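Glycosylation Associate Protein 2 (Streptococcus agalactiae serotype V, PDB 6OYC) probably acts with its partners Gap1 and Gap3 in the accessory Sec pathway, supporting the glycosylation and export of serine-rich adhesins, perhaps as a carbohydrate-binding protein. Local coordinates at residues 358-361 with 362-366; 47-50 with 51-55; 118-121 with 122-125; 466-469 with 470-474. One frame throughout, in Å; residues are numbered along the deposited sequence.

Contact 1: 358-361 with 362-366; sequences LNFS and SDQLI
Between Ser361 and Gln364 the backbone folds into a type I beta turn, with Gln364 N bonded to Ser361 O at 2.8 Å. The turn follows directly on the end of helix 341-358, where Asn359, at positive phi, completes a Schellman motif. The side chain of Gln364 then reaches back across the turn. Its CG stands anti to its own carbonyl carbon (chi1 -57°), and from there the extended chain carries the amide back to Ser361, where OE1 accepts the Ser361 N-H at 2.9 Å. This bond is nearly straight and arrives in the carbonyl plane, on a lone pair, so main chain and side chain tie the same two residues together twice. A weak third link runs from Asp363 N to Ser361 OG at 3.3 Å, in the manner of an ST turn. The amide oxygen also touches carbon: Gln364 OE1 comes within 3.4 Å of Phe360 CA, and the side chains of Phe360 and Gln364 cross at about a right angle, with ring and amide planes 44° apart. The Phe360 ring has Leu358 CB over its centre, 3.6 Å above the plane, and leans on Leu297 and Pro295. Asp363 OD1, in the turn itself, bonds His387 ND1. The turn joins helix 341-358 to strand 365-370 in a sheet consistent with the alpha/beta-hydrolase fold; that strand begins here beside strand 297-301 and runs up to a possible nucleophile elbow.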
loop_
_atom_site.group_PDB
_atom_site.type_symbol
_atom_site.label_atom_id
_atom_site.label_comp_id
_atom_site.label_asym_id
_atom_site.label_seq_id
_atom_site.Cartn_x
_atom_site.Cartn_y
_atom_site.Cartn_z
ATOM N N LEU B 358 -8.518 16.103 -8.285
ATOM C CA LEU B 358 -8.045 16.582 -9.579
ATOM C C LEU B 358 -9.119 17.340 -10.360
ATOM O O LEU B 358 -8.809 17.909 -11.412
ATOM C CB LEU B 358 -7.539 15.409 -10.420
ATOM C CG LEU B 358 -6.185 14.823 -10.019
ATOM C CD1 LEU B 358 -5.973 13.484 -10.694
ATOM C CD2 LEU B 358 -5.054 15.777 -10.368
ATOM N N ASN B 359 -10.354 17.369 -9.854
ATOM C CA ASN B 359 -11.532 17.811 -10.602
ATOM C C ASN B 359 -11.592 17.154 -11.979
ATOM O O ASN B 359 -11.864 17.797 -12.994
ATOM C CB ASN B 359 -11.599 19.334 -10.713
ATOM C CG ASN B 359 -13.029 19.850 -10.641
ATOM O OD1 ASN B 359 -13.872 19.518 -11.485
ATOM N ND2 ASN B 359 -13.319 20.641 -9.610
ATOM N N PHE B 360 -11.320 15.860 -12.011
ATOM C CA PHE B 360 -11.547 15.058 -13.196
ATOM C C PHE B 360 -12.895 14.365 -13.077
ATOM O O PHE B 360 -13.431 14.183 -11.981
ATOM C CB PHE B 360 -10.441 14.017 -13.385
ATOM C CG PHE B 360 -9.097 14.596 -13.700
ATOM C CD1 PHE B 360 -8.923 15.963 -13.826
ATOM C CD2 PHE B 360 -7.994 13.761 -13.861
ATOM C CE1 PHE B 360 -7.682 16.492 -14.113
ATOM C CE2 PHE B 360 -6.753 14.280 -14.147
ATOM C CZ PHE B 360 -6.594 15.654 -14.274
ATOM N N SER B 361 -13.439 13.978 -14.221
ATOM C CA SER B 361 -14.663 13.197 -14.269
ATOM C C SER B 361 -14.331 11.730 -14.524
ATOM O O SER B 361 -13.189 11.370 -14.813
ATOM C CB SER B 361 -15.603 13.723 -15.359
ATOM O OG SER B 361 -15.178 13.288 -16.643
ATOM N N SER B 362 -15.370 10.890 -14.424
ATOM C CA SER B 362 -15.239 9.461 -14.697
ATOM C C SER B 362 -14.574 9.203 -16.040
ATOM O O SER B 362 -13.743 8.296 -16.169
ATOM C CB SER B 362 -16.616 8.796 -14.671
ATOM O OG SER B 362 -17.228 8.941 -13.407
ATOM N N ASP B 363 -14.925 9.985 -17.054
ATOM C CA ASP B 363 -14.343 9.764 -18.368
ATOM C C ASP B 363 -12.908 10.244 -18.461
ATOM O O ASP B 363 -12.322 10.188 -19.546
ATOM C CB ASP B 363 -15.187 10.438 -19.451
ATOM C CG ASP B 363 -15.297 9.588 -20.705
ATOM O OD1 ASP B 363 -14.264 9.374 -21.381
ATOM O OD2 ASP B 363 -16.410 9.114 -21.006
ATOM N N GLN B 364 -12.325 10.711 -17.362
ATOM C CA GLN B 364 -10.901 11.005 -17.316
ATOM C C GLN B 364 -10.168 10.050 -16.368
ATOM O O GLN B 364 -9.110 10.383 -15.826
ATOM C CB GLN B 364 -10.697 12.474 -16.950
ATOM C CG GLN B 364 -11.409 13.423 -17.939
ATOM C CD GLN B 364 -11.489 14.871 -17.476
ATOM O OE1 GLN B 364 -12.155 15.191 -16.488
ATOM N NE2 GLN B 364 -10.826 15.762 -18.212
ATOM N N LEU B 365 -10.710 8.836 -16.199
ATOM C CA LEU B 365 -10.187 7.825 -15.286
ATOM C C LEU B 365 -9.886 6.523 -16.027
ATOM O O LEU B 365 -10.699 6.059 -16.832
ATOM C CB LEU B 365 -11.194 7.553 -14.163
ATOM C CG LEU B 365 -10.966 6.267 -13.369
ATOM C CD1 LEU B 365 -9.671 6.401 -12.581
ATOM C CD2 LEU B 365 -12.146 5.965 -12.445
ATOM N N ILE B 366 -8.732 5.917 -15.738
ATOM C CA ILE B 366 -8.325 4.638 -16.335
ATOM C C ILE B 366 -7.945 3.659 -15.230
ATOM O O ILE B 366 -7.020 3.929 -14.453
ATOM C CB ILE B 366 -7.145 4.808 -17.306
ATOM C CG1 ILE B 366 -7.507 5.815 -18.397
ATOM C CG2 ILE B 366 -6.729 3.448 -17.898
ATOM C CD1 ILE B 366 -6.310 6.352 -19.088
#

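Contact 2: 47-50 with 51-55; sequences LTSS and KLLQK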
loop_
_atom_site.group_PDB
_atom_site.type_symbol
_atom_site.label_atom_id
_atom_site.label_comp_id
_atom_site.label_asym_id
_atom_site.label_seq_id
_atom_site.Cartn_x
_atom_site.Cartn_y
_atom_site.Cartn_z
ATOM N N LEU B 47 24.801 19.701 -9.291
ATOM C CA LEU B 47 24.243 18.631 -10.119
ATOM C C LEU B 47 24.999 18.494 -11.436
ATOM O O LEU B 47 25.280 17.374 -11.884
ATOM C CB LEU B 47 22.766 18.881 -10.399
ATOM C CG LEU B 47 21.790 18.752 -9.228
ATOM C CD1 LEU B 47 20.413 19.245 -9.667
ATOM C CD2 LEU B 47 21.719 17.313 -8.663
ATOM N N THR B 48 25.313 19.625 -12.081
ATOM C CA THR B 48 26.081 19.589 -13.323
ATOM C C THR B 48 27.432 18.922 -13.098
ATOM O O THR B 48 27.790 17.956 -13.780
ATOM C CB THR B 48 26.267 21.009 -13.874
ATOM O OG1 THR B 48 24.989 21.556 -14.212
ATOM C CG2 THR B 48 27.153 20.995 -15.126
ATOM N N SER B 49 28.195 19.440 -12.135
ATOM C CA SER B 49 29.475 18.838 -11.788
ATOM C C SER B 49 29.338 17.333 -11.577
ATOM O O SER B 49 30.054 16.544 -12.203
ATOM C CB SER B 49 30.042 19.527 -10.550
ATOM O OG SER B 49 31.195 18.850 -10.099
ATOM N N SER B 50 28.374 16.915 -10.750
ATOM C CA SER B 50 28.191 15.492 -10.457
ATOM C C SER B 50 28.057 14.658 -11.724
ATOM O O SER B 50 28.698 13.611 -11.855
ATOM C CB SER B 50 26.962 15.278 -9.568
ATOM O OG SER B 50 27.192 15.760 -8.258
ATOM N N LYS B 51 27.218 15.101 -12.667
ATOM C CA LYS B 51 26.957 14.278 -13.841
ATOM C C LYS B 51 28.193 14.184 -14.732
ATOM O O LYS B 51 28.397 13.163 -15.400
ATOM C CB LYS B 51 25.751 14.794 -14.624
ATOM C CG LYS B 51 25.705 14.301 -16.071
ATOM C CD LYS B 51 24.287 14.128 -16.603
ATOM C CE LYS B 51 24.209 14.548 -18.075
ATOM N NZ LYS B 51 22.842 14.448 -18.658
ATOM N N LEU B 52 29.053 15.202 -14.725
ATOM C CA LEU B 52 30.274 15.111 -15.513
ATOM C C LEU B 52 31.325 14.213 -14.875
ATOM O O LEU B 52 32.232 13.754 -15.577
ATOM C CB LEU B 52 30.854 16.502 -15.760
ATOM C CG LEU B 52 29.985 17.326 -16.725
ATOM C CD1 LEU B 52 30.338 18.815 -16.701
ATOM C CD2 LEU B 52 30.034 16.761 -18.148
ATOM N N LEU B 53 31.223 13.950 -13.572
ATOM C CA LEU B 53 32.137 13.048 -12.886
ATOM C C LEU B 53 31.552 11.657 -12.708
ATOM O O LEU B 53 32.140 10.843 -11.993
ATOM C CB LEU B 53 32.534 13.608 -11.519
ATOM C CG LEU B 53 32.900 15.085 -11.392
ATOM C CD1 LEU B 53 33.550 15.330 -10.047
ATOM C CD2 LEU B 53 33.809 15.541 -12.523
ATOM N N GLN B 54 30.409 11.374 -13.335
ATOM C CA GLN B 54 29.669 10.133 -13.134
ATOM C C GLN B 54 29.614 9.742 -11.657
ATOM O O GLN B 54 29.730 8.564 -11.307
ATOM C CB GLN B 54 30.270 9.024 -13.999
ATOM C CG GLN B 54 30.476 9.457 -15.449
ATOM C CD GLN B 54 31.066 8.362 -16.314
ATOM O OE1 GLN B 54 32.252 8.390 -16.647
ATOM N NE2 GLN B 54 30.240 7.390 -16.684
ATOM N N LYS B 55 29.462 10.738 -10.791
ATOM C CA LYS B 55 29.120 10.548 -9.392
ATOM C C LYS B 55 27.624 10.769 -9.202
ATOM O O LYS B 55 27.007 11.588 -9.892
ATOM C CB LYS B 55 29.905 11.510 -8.498
ATOM C CG LYS B 55 31.408 11.450 -8.686
ATOM C CD LYS B 55 32.078 10.524 -7.668
ATOM C CE LYS B 55 32.244 9.111 -8.211
ATOM N NZ LYS B 55 33.056 8.286 -7.278
#
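A Schellman motif closes helix 36-52, and the contact between Ser50 and Lys55 is its outer bond. Lys55 N reaches back to Ser50 O at 3.2 Å, while the inner bond, Gln54 N to Lys51 O, is weak. What makes the reversal possible is Gln54, whose positive phi (43°) turns the chain back over the last helical turn. Ser50 O has a second, weak donor in Leu53 N at 3.1 Å, an example of how the final carbonyls of a helix share the remaining amides. Ser49 O is treated likewise, taking Leu53 N at 3.2 Å and, weakly, Leu52 N. The Leu53 side chain adds a carbon contact, CG lying 3.3 Å from Ser49 O. One turn earlier, regular helical bonds still hold, among them Lys51 N to Leu47 O at 3.1 Å. Side chains contribute less than backbone here. Thr48 and Leu52 lie side by side and point the same way, with Thr48 CG2 and Leu52 CD1 in loose contact at 4.2 Å. The methyl is available because OG1 of Thr48 sits beside the backbone N (chi1 -64°), where it bonds Asn44 O. Ser50 OG similarly turns back to Tyr46 O, and Ser50 CB lies 3.7 Å from Lys55 O. Leu47 and Ser50 rest against Pro57 in the loop beyond. The geometry is the classical C-terminal stop of a helix, here on the crossover from strand 26-31 to strand 62-65 of a parallel alpha/beta sheet.

Contact 3: 118-121 with 122-125; sequences LIRQ and FYKG
Leu118 and Phe122, one turn apart on helix 115-125, show how an i to i+4 pair can become a CH-pi contact. Leu118 carries CG trans to its amide nitrogen (chi1 -175°), which swings the isobutyl group forward along the helix; Phe122 has CG beside its backbone N and anti to the carbonyl carbon (chi1 -76°), and its ring leans back toward the leucine. Leu118 CG thus stands over one face of the ring, 4.0 Å from its centroid and displaced toward the rim, and Leu118 CD1 meets Phe122 CE1 at 3.6 Å. The ring's surroundings include Phe87, met edge-to-face, and Ala62 and Met26 of the parallel sheet.

Arg120 and Lys124 form a second i to i+4 pair. The arginine is bent at chi2 whereas the lysine is extended beyond CG, and the two run side by side until Lys124 CE lies over one face of the guanidinium, 3.8 Å from Arg120 NH2. Both cations converge on Glu233: Arg120 NH2 and Lys124 NZ, 3.6 Å apart, each form a salt bridge to it, and Asp235 adds another to the lysine. Arg120 NH1 also approaches Tyr123 CD2 at 3.9 Å, the two planes being 27° apart.

Such an amphipathic helix is typical of alpha/beta layers: its apolar side covers the parallel sheet, while its charged side, touching Tyr185, joins that layer to the antiparallel sheet region.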
loop_
_atom_site.group_PDB
_atom_site.type_symbol
_atom_site.label_atom_id
_atom_site.label_comp_id
_atom_site.label_asym_id
_atom_site.label_seq_id
_atom_site.Cartn_x
_atom_site.Cartn_y
_atom_site.Cartn_z
ATOM N N LEU B 118 8.970 16.237 14.268
ATOM C CA LEU B 118 9.268 16.279 12.840
ATOM C C LEU B 118 10.708 15.878 12.565
ATOM O O LEU B 118 10.985 15.168 11.593
ATOM C CB LEU B 118 8.990 17.673 12.269
ATOM C CG LEU B 118 9.180 17.727 10.746
ATOM C CD1 LEU B 118 8.232 16.732 10.062
ATOM C CD2 LEU B 118 9.005 19.146 10.186
ATOM N N ILE B 119 11.640 16.329 13.406
ATOM C CA ILE B 119 13.029 15.911 13.255
ATOM C C ILE B 119 13.139 14.388 13.339
ATOM O O ILE B 119 13.802 13.749 12.515
ATOM C CB ILE B 119 13.902 16.601 14.316
ATOM C CG1 ILE B 119 14.001 18.092 13.992
ATOM C CG2 ILE B 119 15.288 15.905 14.436
ATOM C CD1 ILE B 119 14.280 18.943 15.176
ATOM N N ARG B 120 12.480 13.787 14.335
ATOM C CA ARG B 120 12.521 12.335 14.494
ATOM C C ARG B 120 11.908 11.632 13.287
ATOM O O ARG B 120 12.434 10.615 12.817
ATOM C CB ARG B 120 11.786 11.939 15.782
ATOM C CG ARG B 120 12.103 10.555 16.306
ATOM C CD ARG B 120 13.563 10.478 16.728
ATOM N NE ARG B 120 13.932 9.221 17.376
ATOM C CZ ARG B 120 15.195 8.876 17.631
ATOM N NH1 ARG B 120 16.188 9.690 17.283
ATOM N NH2 ARG B 120 15.468 7.722 18.220
ATOM N N GLN B 121 10.793 12.161 12.773
ATOM C CA GLN B 121 10.150 11.585 11.591
ATOM C C GLN B 121 11.051 11.675 10.361
ATOM O O GLN B 121 11.141 10.728 9.573
ATOM C CB GLN B 121 8.825 12.290 11.311
ATOM C CG GLN B 121 7.743 12.047 12.348
ATOM C CD GLN B 121 6.514 12.933 12.106
ATOM O OE1 GLN B 121 6.627 14.147 11.951
ATOM N NE2 GLN B 121 5.346 12.321 12.061
ATOM N N PHE B 122 11.692 12.824 10.155
ATOM C CA PHE B 122 12.717 12.916 9.117
ATOM C C PHE B 122 13.763 11.818 9.313
ATOM O O PHE B 122 14.048 11.023 8.399
ATOM C CB PHE B 122 13.386 14.301 9.153
ATOM C CG PHE B 122 12.560 15.415 8.555
ATOM C CD1 PHE B 122 11.327 15.159 7.954
ATOM C CD2 PHE B 122 13.036 16.728 8.575
ATOM C CE1 PHE B 122 10.577 16.212 7.384
ATOM C CE2 PHE B 122 12.296 17.780 8.021
ATOM C CZ PHE B 122 11.067 17.523 7.434
ATOM N N TYR B 123 14.324 11.749 10.526
ATOM C CA TYR B 123 15.437 10.842 10.801
ATOM C C TYR B 123 15.091 9.394 10.459
ATOM O O TYR B 123 15.927 8.655 9.935
ATOM C CB TYR B 123 15.840 10.950 12.272
ATOM C CG TYR B 123 17.203 10.365 12.567
ATOM C CD1 TYR B 123 18.305 10.729 11.803
ATOM C CD2 TYR B 123 17.394 9.459 13.605
ATOM C CE1 TYR B 123 19.551 10.222 12.056
ATOM C CE2 TYR B 123 18.660 8.939 13.870
ATOM C CZ TYR B 123 19.729 9.328 13.080
ATOM O OH TYR B 123 20.984 8.838 13.298
ATOM N N LYS B 124 13.865 8.964 10.732
ATOM C CA LYS B 124 13.571 7.543 10.596
ATOM C C LYS B 124 12.487 7.245 9.577
ATOM O O LYS B 124 12.125 6.073 9.415
ATOM C CB LYS B 124 13.217 6.951 11.968
ATOM C CG LYS B 124 14.452 6.920 12.907
ATOM C CD LYS B 124 14.354 5.839 13.978
ATOM C CE LYS B 124 15.601 5.835 14.877
ATOM N NZ LYS B 124 15.484 4.846 16.019
ATOM N N GLY B 125 12.000 8.258 8.844
ATOM C CA GLY B 125 10.857 8.062 7.972
ATOM C C GLY B 125 11.063 8.411 6.513
ATOM O O GLY B 125 10.111 8.328 5.735
#

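Contact 4: 466-469 with 470-474; sequences TAFS and DLLQY
Phe468 and Leu472 meet in a CH-pi contact on helix 467-473, the helical arm of the beta-alpha-beta unit that connects strands 452-458 and 482-487 of the alpha/beta-hydrolase sheet. Phe468 has CG opposite its backbone N across the CA-CB bond (chi1 178°); the ring points outward and slightly toward the next turn, and the Leu472 side chain leans back to meet it. The two cross obliquely, with Leu472 CD1 placed over one face of the Phe468 ring, 3.6 Å from the centroid and only 19° off the normal. The same methyl is 3.5 Å from Phe468 CZ, while CG of Leu472 lies 3.7 Å from Phe468 CE1. Both side chains then press on Ile482 of the following strand, and Phe468 also meets the ring of Tyr457, so the pair packs helix against sheet.

At the start of the helix Thr466 and Asp470 are joined through the backbone, Asp470 N donating to Thr466 O at 2.9 Å. Their side-chain contact is doubtful, because hydroxyl and carboxylate are modelled too close together for a bond to be measured with confidence, but Asp470 OD2 has a further donor in Asn397 ND2. Tyr474 lies nearly parallel to the ring of Trp440, and its OH bonds Glu444. Along the exposed side the Gln473 chain, with CG beside its backbone N, runs back along the helix, bringing Gln473 CG to 3.5 Å from Ser469 O, the carbonyl that also accepts Gln473 N at 3.2 Å.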
loop_
_atom_site.group_PDB
_atom_site.type_symbol
_atom_site.label_atom_id
_atom_site.label_comp_id
_atom_site.label_asym_id
_atom_site.label_seq_id
_atom_site.Cartn_x
_atom_site.Cartn_y
_atom_site.Cartn_z
ATOM N N THR B 466 -12.312 -19.149 -19.024
ATOM C CA THR B 466 -13.580 -18.553 -19.432
ATOM C C THR B 466 -13.628 -17.022 -19.317
ATOM O O THR B 466 -14.662 -16.431 -19.656
ATOM C CB THR B 466 -14.690 -19.182 -18.577
ATOM O OG1 THR B 466 -15.942 -18.540 -18.818
ATOM C CG2 THR B 466 -14.355 -19.109 -17.093
ATOM N N ALA B 467 -12.547 -16.372 -18.873
ATOM C CA ALA B 467 -12.631 -14.977 -18.446
ATOM C C ALA B 467 -13.006 -14.048 -19.603
ATOM O O ALA B 467 -14.007 -13.322 -19.533
ATOM C CB ALA B 467 -11.308 -14.551 -17.803
ATOM N N PHE B 468 -12.199 -14.040 -20.667
ATOM C CA PHE B 468 -12.476 -13.150 -21.793
ATOM C C PHE B 468 -13.862 -13.405 -22.374
ATOM O O PHE B 468 -14.664 -12.475 -22.518
ATOM C CB PHE B 468 -11.407 -13.307 -22.876
ATOM C CG PHE B 468 -11.654 -12.449 -24.088
ATOM C CD1 PHE B 468 -12.224 -11.189 -23.964
ATOM C CD2 PHE B 468 -11.345 -12.910 -25.355
ATOM C CE1 PHE B 468 -12.464 -10.404 -25.084
ATOM C CE2 PHE B 468 -11.577 -12.121 -26.479
ATOM C CZ PHE B 468 -12.138 -10.866 -26.338
ATOM N N SER B 469 -14.162 -14.664 -22.707
ATOM C CA SER B 469 -15.450 -14.999 -23.313
ATOM C C SER B 469 -16.610 -14.505 -22.462
ATOM O O SER B 469 -17.513 -13.827 -22.961
ATOM C CB SER B 469 -15.560 -16.510 -23.527
ATOM O OG SER B 469 -14.313 -17.059 -23.895
ATOM N N ASP B 470 -16.593 -14.830 -21.164
ATOM C CA ASP B 470 -17.666 -14.400 -20.271
ATOM C C ASP B 470 -17.903 -12.908 -20.344
ATOM O O ASP B 470 -19.045 -12.451 -20.224
ATOM C CB ASP B 470 -17.334 -14.761 -18.833
ATOM C CG ASP B 470 -17.428 -16.213 -18.583
ATOM O OD1 ASP B 470 -18.098 -16.899 -19.379
ATOM O OD2 ASP B 470 -16.820 -16.687 -17.605
ATOM N N LEU B 471 -16.834 -12.137 -20.533
ATOM C CA LEU B 471 -16.958 -10.687 -20.522
ATOM C C LEU B 471 -17.702 -10.180 -21.758
ATOM O O LEU B 471 -18.545 -9.280 -21.656
ATOM C CB LEU B 471 -15.569 -10.055 -20.414
ATOM C CG LEU B 471 -15.585 -8.543 -20.215
ATOM C CD1 LEU B 471 -16.494 -8.191 -19.047
ATOM C CD2 LEU B 471 -14.177 -8.028 -20.001
ATOM N N LEU B 472 -17.407 -10.747 -22.931
ATOM C CA LEU B 472 -18.127 -10.358 -24.138
ATOM C C LEU B 472 -19.613 -10.654 -24.011
ATOM O O LEU B 472 -20.454 -9.828 -24.388
ATOM C CB LEU B 472 -17.547 -11.078 -25.350
ATOM C CG LEU B 472 -16.063 -10.834 -25.592
ATOM C CD1 LEU B 472 -15.398 -12.090 -26.094
ATOM C CD2 LEU B 472 -15.875 -9.710 -26.583
ATOM N N GLN B 473 -19.953 -11.823 -23.461
ATOM C CA GLN B 473 -21.352 -12.211 -23.329
ATOM C C GLN B 473 -22.172 -11.152 -22.604
ATOM O O GLN B 473 -23.373 -11.013 -22.864
ATOM C CB GLN B 473 -21.452 -13.556 -22.606
ATOM C CG GLN B 473 -20.829 -14.715 -23.378
ATOM C CD GLN B 473 -21.066 -16.080 -22.722
ATOM O OE1 GLN B 473 -22.172 -16.386 -22.260
ATOM N NE2 GLN B 473 -20.020 -16.910 -22.687
ATOM N N TYR B 474 -21.541 -10.380 -21.712
ATOM C CA TYR B 474 -22.268 -9.364 -20.960
ATOM C C TYR B 474 -22.464 -8.075 -21.733
ATOM O O TYR B 474 -23.152 -7.176 -21.241
ATOM C CB TYR B 474 -21.567 -9.070 -19.640
ATOM C CG TYR B 474 -22.227 -9.815 -18.516
ATOM C CD1 TYR B 474 -21.754 -11.060 -18.104
ATOM C CD2 TYR B 474 -23.365 -9.307 -17.904
ATOM C CE1 TYR B 474 -22.379 -11.763 -17.081
ATOM C CE2 TYR B 474 -23.994 -10.002 -16.897
ATOM C CZ TYR B 474 -23.496 -11.228 -16.479
ATOM O OH TYR B 474 -24.117 -11.927 -15.467
#

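Overall arrangement
The four contacts are separate local examples of one principle, that residues three to five apart along the chain meet within helices, at a helix end and round a turn. Contacts 2 and 3 belong to the N-terminal parallel sheet region, their centres about 29 Å apart; contacts 1 and 4 belong to the hydrolase-like sheet, with centres about 26 Å apart. Contacts 3 and 4 lie on opposite sides of the chain's centre, their own centres about 50 Å apart. Contact 1 opens the strand leading to Ser371, and contact 4 falls in sequence between Asp461 and His491, the other members of a possible catalytic triad. A glycerol, probably from the crystallisation liquor, is bonded to Gln121 at contact 3.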